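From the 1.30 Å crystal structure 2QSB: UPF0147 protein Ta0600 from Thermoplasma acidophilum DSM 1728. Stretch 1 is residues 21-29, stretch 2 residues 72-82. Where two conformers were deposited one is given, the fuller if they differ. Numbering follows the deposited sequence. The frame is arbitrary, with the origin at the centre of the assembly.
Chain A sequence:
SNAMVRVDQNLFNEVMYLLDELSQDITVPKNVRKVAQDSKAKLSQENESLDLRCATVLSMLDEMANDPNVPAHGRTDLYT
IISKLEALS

Stretch 1, residues 21-29: ELSQDITVP
Stretch 2, residues 72-82: AHGRTDLYTII

A helix that ends in a turn can pack against a second helix through a leucine of the first helix and through the turn that follows it, and UPF0147 protein Ta0600 offers a compact example. Residues 72-82 are helical throughout, with phi/psi near -63/-41 and i to i+4 hydrogen bonds running from Thr76 N to Ala72 O (3.1 Å) through Ile82 N to Leu78 O (2.9 Å); this helix continues beyond the stretch. Glu21 and Leu22 lie in a helix that begins earlier in the chain. Gln24 N still bonds Glu21 O (3.1 Å) and Asp25 N bonds Leu22 O (3.1 Å), but Asp25 (-89/106) turns the chain into a type I beta turn from Asp25 to Val28. Ile26 (-70/-8) and Thr27 (-90/0) occupy its central positions, a weak bond from Val28 N to Asp25 O (3.3 Å) closes it, and extended Val28 (-113/161) leads to Pro29 (-64/156), the N-cap of the next helix.

The two stretches run in opposite senses: Leu22 lies by Asp77, CA to CA 7.6 Å, whereas Val28, further along the first stretch, lies by Gly74, earlier in the second, CA to CA 6.1 Å. The closer approach falls where one partner is glycine. Val28 (chi1 m) sets CG1 4.0 Å from Gly74 CA, and an ideal CB on Gly74 would stand only 3.0 Å from that methyl, a clash. The same CG1 is 4.0 Å from His73 NE2.

At the other end the contact is apolar. Leu22, buried and with its CA-to-CB bond toward the second stretch, adopts chi1 t and chi2 p, which places CD2 3.8 Å from Leu78 CD2 and 4.1 Å from Ile81 CD1. Both partners are m,t rotamers. Leu78 leaves its backbone sideways and brings its end nearer, while the CA-to-CB bond of Ile81 already points toward the first stretch. These side chains meet through van der Waals contact and exclude water. Leu22 CD1 also comes within 4.4 Å of Asp77 CB, the aliphatic part of an otherwise polar residue.

The polar part is organised by the turn. Asp25 (chi1 t, chi2 -10°) uses OD1 to accept from Thr27 N (2.9 Å, N-H...O angle 157°) and from Thr27 OG1 (2.7 Å), tying the loop to itself. With its proton committed to Asp25, the hydroxyl of Thr27 (chi1 p) can accept across the interface: His73 NE2 donates to Thr27 OG1 at 2.8 Å, the oxygen lying at the ring edge near its plane. His73 reaches it with chi1 p and chi2 -79°, its CA-to-CB bond directed sideways.

The other carboxylate oxygen, Asp25 OD2, faces a like charge, 4.4 Å from OD2 of Asp77 (chi1 m, chi2 -13°). One water answers this unfavourable proximity by donating to both: 3.2 Å from its oxygen to Asp77 OD2, and a weak 3.4 Å to Asp25 OD2. In all, 285 Å² is buried, counting both sides.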

# COMPACT_ATOMS: atom_id res chain seq x y z
N GLU A 21 -1.46 -1.52 9.19
CA GLU A 21 -0.51 -2.36 9.90
C GLU A 21 0.94 -2.01 9.53
O GLU A 21 1.79 -1.90 10.40
CB GLU A 21 -0.80 -3.83 9.59
CG GLU A 21 -2.09 -4.35 10.23
CD GLU A 21 -2.03 -4.37 11.74
OE1 GLU A 21 -1.35 -5.28 12.26
OE2 GLU A 21 -2.63 -3.50 12.41
N LEU A 22 1.21 -1.85 8.24
CA LEU A 22 2.57 -1.57 7.79
C LEU A 22 3.04 -0.24 8.38
O LEU A 22 4.21 -0.10 8.78
CB LEU A 22 2.63 -1.60 6.25
CG LEU A 22 4.01 -1.39 5.63
CD1 LEU A 22 4.95 -2.50 6.10
CD2 LEU A 22 3.88 -1.39 4.13
N SER A 23 2.15 0.76 8.42
CA SER A 23 2.52 2.08 8.92
C SER A 23 2.90 2.04 10.40
O SER A 23 3.59 2.93 10.88
CB SER A 23 1.38 3.07 8.69
OG SER A 23 0.36 2.96 9.68
N GLN A 24 2.42 1.02 11.11
CA GLN A 24 2.67 0.89 12.55
C GLN A 24 3.76 -0.14 12.87
O GLN A 24 4.04 -0.42 14.04
CB GLN A 24 1.38 0.47 13.28
CG GLN A 24 0.21 1.46 13.19
CD GLN A 24 0.61 2.84 13.61
OE1 GLN A 24 0.76 3.76 12.79
NE2 GLN A 24 0.84 2.99 14.90
N ASP A 25 4.40 -0.69 11.85
CA ASP A 25 5.31 -1.81 12.04
C ASP A 25 6.73 -1.32 12.32
O ASP A 25 7.43 -0.89 11.44
CB ASP A 25 5.30 -2.68 10.77
CG ASP A 25 6.06 -3.95 10.96
OD1 ASP A 25 6.76 -4.10 11.99
OD2 ASP A 25 5.98 -4.79 10.05
N ILE A 26 7.16 -1.43 13.58
CA ILE A 26 8.51 -0.95 13.97
C ILE A 26 9.63 -1.81 13.40
O ILE A 26 10.81 -1.43 13.49
CB ILE A 26 8.62 -0.78 15.51
CG1 ILE A 26 8.02 -2.00 16.20
CG2 ILE A 26 7.86 0.48 15.94
CD1 ILE A 26 8.78 -3.24 16.12
N THR A 27 9.28 -2.95 12.79
CA THR A 27 10.32 -3.84 12.22
C THR A 27 10.67 -3.52 10.77
O THR A 27 11.52 -4.19 10.19
CB THR A 27 9.97 -5.31 12.34
OG1 THR A 27 8.88 -5.64 11.46
CG2 THR A 27 9.68 -5.71 13.75
N VAL A 28 10.02 -2.52 10.18
CA VAL A 28 10.44 -2.03 8.86
C VAL A 28 10.99 -0.61 9.02
O VAL A 28 10.75 0.02 10.05
CB VAL A 28 9.30 -2.09 7.82
CG1 VAL A 28 8.76 -3.53 7.74
CG2 VAL A 28 8.17 -1.08 8.14
N PRO A 29 11.76 -0.11 8.05
CA PRO A 29 12.34 1.21 8.20
C PRO A 29 11.30 2.31 8.26
O PRO A 29 10.18 2.20 7.76
CB PRO A 29 13.23 1.35 6.96
CG PRO A 29 13.58 -0.08 6.58
CD PRO A 29 12.28 -0.81 6.85
N ALA A 72 13.27 -8.61 4.22
CA ALA A 72 12.50 -9.54 3.41
C ALA A 72 11.03 -9.57 3.78
O ALA A 72 10.17 -9.58 2.90
CB ALA A 72 13.10 -10.95 3.53
N HIS A 73 10.72 -9.64 5.08
CA HIS A 73 9.30 -9.74 5.45
C HIS A 73 8.54 -8.49 5.07
O HIS A 73 7.34 -8.57 4.70
CB HIS A 73 9.10 -10.04 6.95
CG HIS A 73 9.44 -8.91 7.86
ND1 HIS A 73 10.74 -8.58 8.21
CD2 HIS A 73 8.64 -8.01 8.48
CE1 HIS A 73 10.71 -7.54 9.03
NE2 HIS A 73 9.45 -7.17 9.20
N GLY A 74 9.20 -7.34 5.11
CA GLY A 74 8.55 -6.07 4.71
C GLY A 74 8.34 -6.03 3.21
O GLY A 74 7.33 -5.51 2.75
N ARG A 75 9.28 -6.58 2.44
CA ARG A 75 9.09 -6.66 0.98
C ARG A 75 7.87 -7.49 0.65
O ARG A 75 7.04 -7.09 -0.17
CB ARG A 75 10.34 -7.19 0.27
CG ARG A 75 11.59 -6.39 0.51
CD ARG A 75 12.77 -6.99 -0.21
NE ARG A 75 14.03 -6.59 0.42
CZ ARG A 75 15.24 -6.83 -0.09
NH1 ARG A 75 15.37 -7.49 -1.24
NH2 ARG A 75 16.32 -6.41 0.56
N THR A 76 7.73 -8.63 1.32
CA THR A 76 6.56 -9.45 1.08
C THR A 76 5.29 -8.70 1.46
O THR A 76 4.29 -8.77 0.74
CB THR A 76 6.67 -10.78 1.80
OG1 THR A 76 7.81 -11.45 1.27
CG2 THR A 76 5.42 -11.62 1.57
N ASP A 77 5.32 -7.97 2.59
CA ASP A 77 4.14 -7.20 2.97
C ASP A 77 3.78 -6.18 1.89
O ASP A 77 2.59 -5.98 1.59
CB ASP A 77 4.36 -6.54 4.34
CG ASP A 77 4.32 -7.54 5.49
OD1 ASP A 77 3.90 -8.69 5.32
OD2 ASP A 77 4.73 -7.12 6.57
N LEU A 78 4.80 -5.54 1.31
CA LEU A 78 4.59 -4.60 0.23
C LEU A 78 4.02 -5.32 -1.00
O LEU A 78 3.05 -4.84 -1.59
CB LEU A 78 5.89 -3.88 -0.11
CG LEU A 78 6.36 -2.83 0.92
CD1 LEU A 78 7.81 -2.52 0.71
CD2 LEU A 78 5.53 -1.55 0.76
N TYR A 79 4.58 -6.46 -1.38
CA TYR A 79 4.05 -7.19 -2.53
C TYR A 79 2.62 -7.66 -2.33
O TYR A 79 1.84 -7.69 -3.28
CB TYR A 79 4.94 -8.37 -2.89
CG TYR A 79 6.25 -7.99 -3.51
CD1 TYR A 79 6.33 -7.06 -4.55
CD2 TYR A 79 7.42 -8.61 -3.07
CE1 TYR A 79 7.57 -6.71 -5.11
CE2 TYR A 79 8.65 -8.30 -3.65
CZ TYR A 79 8.71 -7.35 -4.66
OH TYR A 79 9.93 -7.03 -5.22
N THR A 80 2.25 -8.02 -1.10
CA THR A 80 0.87 -8.42 -0.82
C THR A 80 -0.09 -7.27 -1.12
O THR A 80 -1.13 -7.45 -1.79
CB THR A 80 0.76 -8.86 0.65
OG1 THR A 80 1.64 -9.97 0.84
CG2 THR A 80 -0.66 -9.25 1.04
N ILE A 81 0.26 -6.06 -0.64
CA ILE A 81 -0.59 -4.89 -0.87
C ILE A 81 -0.62 -4.54 -2.36
O ILE A 81 -1.71 -4.28 -2.92
CB ILE A 81 -0.11 -3.72 -0.01
CG1 ILE A 81 -0.27 -4.04 1.47
CG2 ILE A 81 -0.89 -2.47 -0.37
CD1 ILE A 81 0.59 -3.16 2.38
N ILE A 82 0.55 -4.52 -3.00
CA ILE A 82 0.63 -4.25 -4.43
C ILE A 82 -0.28 -5.22 -5.19
O ILE A 82 -1.01 -4.80 -6.10
CB ILE A 82 2.06 -4.38 -4.91
CG1 ILE A 82 2.90 -3.18 -4.42
CG2 ILE A 82 2.15 -4.55 -6.44
CD1 ILE A 82 4.41 -3.35 -4.57
O HOH W 1 3.13 -4.92 8.17